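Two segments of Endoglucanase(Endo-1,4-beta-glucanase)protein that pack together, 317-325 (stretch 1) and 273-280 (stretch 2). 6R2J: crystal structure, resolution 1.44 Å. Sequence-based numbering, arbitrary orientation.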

# COMPACT_ATOMS: atom_id res chain seq x y z
N ASP A 317 -20.63 -7.93 1.21
CA ASP A 317 -21.43 -7.76 2.42
C ASP A 317 -20.57 -8.02 3.66
O ASP A 317 -21.07 -8.53 4.66
CB ASP A 317 -22.65 -8.69 2.42
CG ASP A 317 -22.27 -10.17 2.26
OD1 ASP A 317 -21.06 -10.50 2.40
OD2 ASP A 317 -23.18 -10.99 1.98
N CYS A 318 -19.27 -7.70 3.57
CA CYS A 318 -18.37 -7.84 4.70
C CYS A 318 -18.64 -6.71 5.70
O CYS A 318 -18.90 -5.55 5.32
CB CYS A 318 -16.93 -7.66 4.21
SG CYS A 318 -16.43 -8.85 2.99
N THR A 319 -18.53 -7.03 6.99
CA THR A 319 -18.59 -6.02 8.03
C THR A 319 -17.27 -5.84 8.78
O THR A 319 -17.09 -4.82 9.46
CB THR A 319 -19.73 -6.33 9.02
OG1 THR A 319 -19.78 -7.72 9.32
CG2 THR A 319 -21.06 -5.93 8.44
N ALA A 320 -16.33 -6.77 8.64
CA ALA A 320 -15.01 -6.62 9.24
C ALA A 320 -13.92 -7.02 8.25
O ALA A 320 -14.13 -7.84 7.36
CB ALA A 320 -14.87 -7.45 10.53
N ILE A 321 -12.75 -6.40 8.43
CA ILE A 321 -11.57 -6.78 7.67
C ILE A 321 -11.16 -8.18 8.08
O ILE A 321 -11.11 -8.50 9.29
CB ILE A 321 -10.44 -5.75 7.85
CG1 ILE A 321 -10.97 -4.40 7.34
CG2 ILE A 321 -9.18 -6.23 7.12
CD1 ILE A 321 -11.32 -4.38 5.82
N GLY A 322 -10.95 -9.05 7.09
CA GLY A 322 -10.51 -10.41 7.34
C GLY A 322 -9.03 -10.55 7.11
O GLY A 322 -8.29 -9.56 7.07
N PRO A 323 -8.57 -11.81 6.90
CA PRO A 323 -9.43 -13.02 6.91
C PRO A 323 -10.00 -13.44 8.29
O PRO A 323 -9.60 -12.91 9.34
CB PRO A 323 -8.52 -14.12 6.31
CG PRO A 323 -7.15 -13.69 6.79
CD PRO A 323 -7.14 -12.16 6.72
N THR A 324 -10.94 -14.38 8.25
CA THR A 324 -11.56 -14.87 9.47
C THR A 324 -10.62 -15.88 10.11
O THR A 324 -10.31 -16.90 9.49
CB THR A 324 -12.89 -15.52 9.13
OG1 THR A 324 -12.71 -16.42 8.03
CG2 THR A 324 -13.88 -14.45 8.73
N PRO A 325 -10.09 -15.59 11.32
CA PRO A 325 -9.23 -16.58 12.00
C PRO A 325 -9.89 -17.95 12.07
O PRO A 325 -11.11 -18.04 11.98
CB PRO A 325 -9.00 -15.97 13.40
CG PRO A 325 -9.27 -14.48 13.25
CD PRO A 325 -10.29 -14.37 12.13
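Stretch 2 (273-280) LNDNCVPS

Stretch 1 has no regular helix or strand; it runs as an irregular, largely extended segment. Stretch 2 begins in the last turn of a helix and continues as loop. The helix closes with a Schellman motif: Cys277 N bonds to Asn274 O (2.9 Å) and Val278 N to Leu273 O (3.0 Å), while Cys277 itself takes a positive phi of 54°. The two stretches run in opposite senses where they meet, since Ile321 reaches Pro279, Gly322 lies over Cys277 with their CA atoms 5.0 Å apart, and Pro323 lies over Asn276 at 4.9 Å between CA atoms.

Asp317 makes no contact, so the interface opens with Cys318, whose CB points toward stretch 2. Its SG is joined to Cys277 SG in a disulfide of 2.2 Å, with chi3 of -89°, close to the value preferred by an unstrained bridge. Both cysteines use the m rotamer, and the bond ties the loop covalently to the residue at which the chain leaves helical phi/psi. Thr319 points away. Ala320 contributes mainly its backbone, its O lying 3.6 Å from Cys277 CB.

Ile321 starts sideways, but the end of its side chain comes nearer: CG2 packs 3.9 Å from Pro279 CD, a contact between a branched aliphatic chain and a proline ring that suits the apolar character of both.

At Gly322 the backbones come together. Gly322 N donates a nearly straight hydrogen bond to Cys277 O (2.9 Å, 168°). Separately, Gly322 CA makes a CA-H...O contact with Asn276 O at 3.5 Å. Glycine fits this place because a CB would point toward stretch 2 and lie 2.1 Å from Asn276 O, a clear clash.

A cis peptide bond leads into Pro323. Having no amide hydrogen, the proline cannot donate from its N as Gly322 does; instead its CA makes a CA-H...O contact with Asn276 O at 3.4 Å, so this one carbonyl receives such contacts from two successive residues. The ring supplies an apolar surface as well, with Pro323 CD 3.6 Å from Val278 CG2.

Thr324 lies at the margin, where a polar side chain can use solvent to reach across. Water 1 donates to Asn276 OD1 at 2.8 Å and hydrogen-bonds with Thr324 OG1 at 2.5 Å, bridging side chains that do not touch directly. Pro325 lies beyond reach of stretch 2. Altogether the contact buries 373 Å², a modest area secured by one disulfide and one direct hydrogen bond.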

# COMPACT_ATOMS: atom_id res chain seq x y z
N LEU A 273 -10.03 -12.86 -2.70
CA LEU A 273 -9.94 -11.84 -1.67
C LEU A 273 -11.29 -11.52 -1.07
O LEU A 273 -11.43 -11.43 0.15
CB LEU A 273 -9.28 -10.61 -2.27
CG LEU A 273 -7.84 -10.90 -2.65
CD1 LEU A 273 -7.20 -9.56 -3.00
CD2 LEU A 273 -7.07 -11.59 -1.55
N ASN A 274 -12.31 -11.36 -1.92
CA ASN A 274 -13.65 -11.09 -1.42
C ASN A 274 -14.14 -12.20 -0.52
O ASN A 274 -14.74 -11.93 0.53
CB ASN A 274 -14.64 -10.91 -2.58
CG ASN A 274 -14.79 -9.47 -3.01
OD1 ASN A 274 -14.24 -8.57 -2.40
ND2 ASN A 274 -15.54 -9.25 -4.08
N ASP A 275 -13.88 -13.47 -0.90
CA ASP A 275 -14.36 -14.59 -0.09
C ASP A 275 -13.80 -14.54 1.33
O ASP A 275 -14.39 -15.12 2.26
CB ASP A 275 -13.95 -15.90 -0.75
CG ASP A 275 -14.58 -16.10 -2.09
OD1 ASP A 275 -15.66 -15.50 -2.34
OD2 ASP A 275 -13.99 -16.88 -2.89
N ASN A 276 -12.65 -13.87 1.51
CA ASN A 276 -12.01 -13.71 2.81
C ASN A 276 -12.15 -12.30 3.38
O ASN A 276 -11.64 -12.04 4.49
CB ASN A 276 -10.53 -14.06 2.71
CG ASN A 276 -10.32 -15.51 2.45
OD1 ASN A 276 -10.23 -16.31 3.38
ND2 ASN A 276 -10.26 -15.88 1.15
N CYS A 277 -12.88 -11.41 2.70
CA CYS A 277 -13.06 -9.98 3.10
C CYS A 277 -11.69 -9.30 3.30
O CYS A 277 -11.54 -8.55 4.27
CB CYS A 277 -13.88 -9.84 4.38
SG CYS A 277 -15.59 -10.43 4.26
N VAL A 278 -10.74 -9.54 2.39
CA VAL A 278 -9.37 -9.01 2.48
C VAL A 278 -9.25 -7.88 1.45
O VAL A 278 -9.54 -8.11 0.27
CB VAL A 278 -8.31 -10.10 2.24
CG1 VAL A 278 -6.98 -9.46 1.94
CG2 VAL A 278 -8.24 -11.03 3.45
N PRO A 279 -8.93 -6.66 1.88
CA PRO A 279 -8.81 -5.55 0.93
C PRO A 279 -7.49 -5.62 0.16
O PRO A 279 -6.58 -6.40 0.46
CB PRO A 279 -8.89 -4.31 1.83
CG PRO A 279 -8.36 -4.77 3.19
CD PRO A 279 -8.73 -6.25 3.29
N SER A 280 -7.43 -4.79 -0.88
CA SER A 280 -6.32 -4.81 -1.82
C SER A 280 -6.18 -3.42 -2.41
O SER A 280 -7.11 -2.61 -2.35
CB SER A 280 -6.60 -5.77 -2.97
OG SER A 280 -7.59 -5.26 -3.86
O HOH W 1 -11.60 -16.09 5.81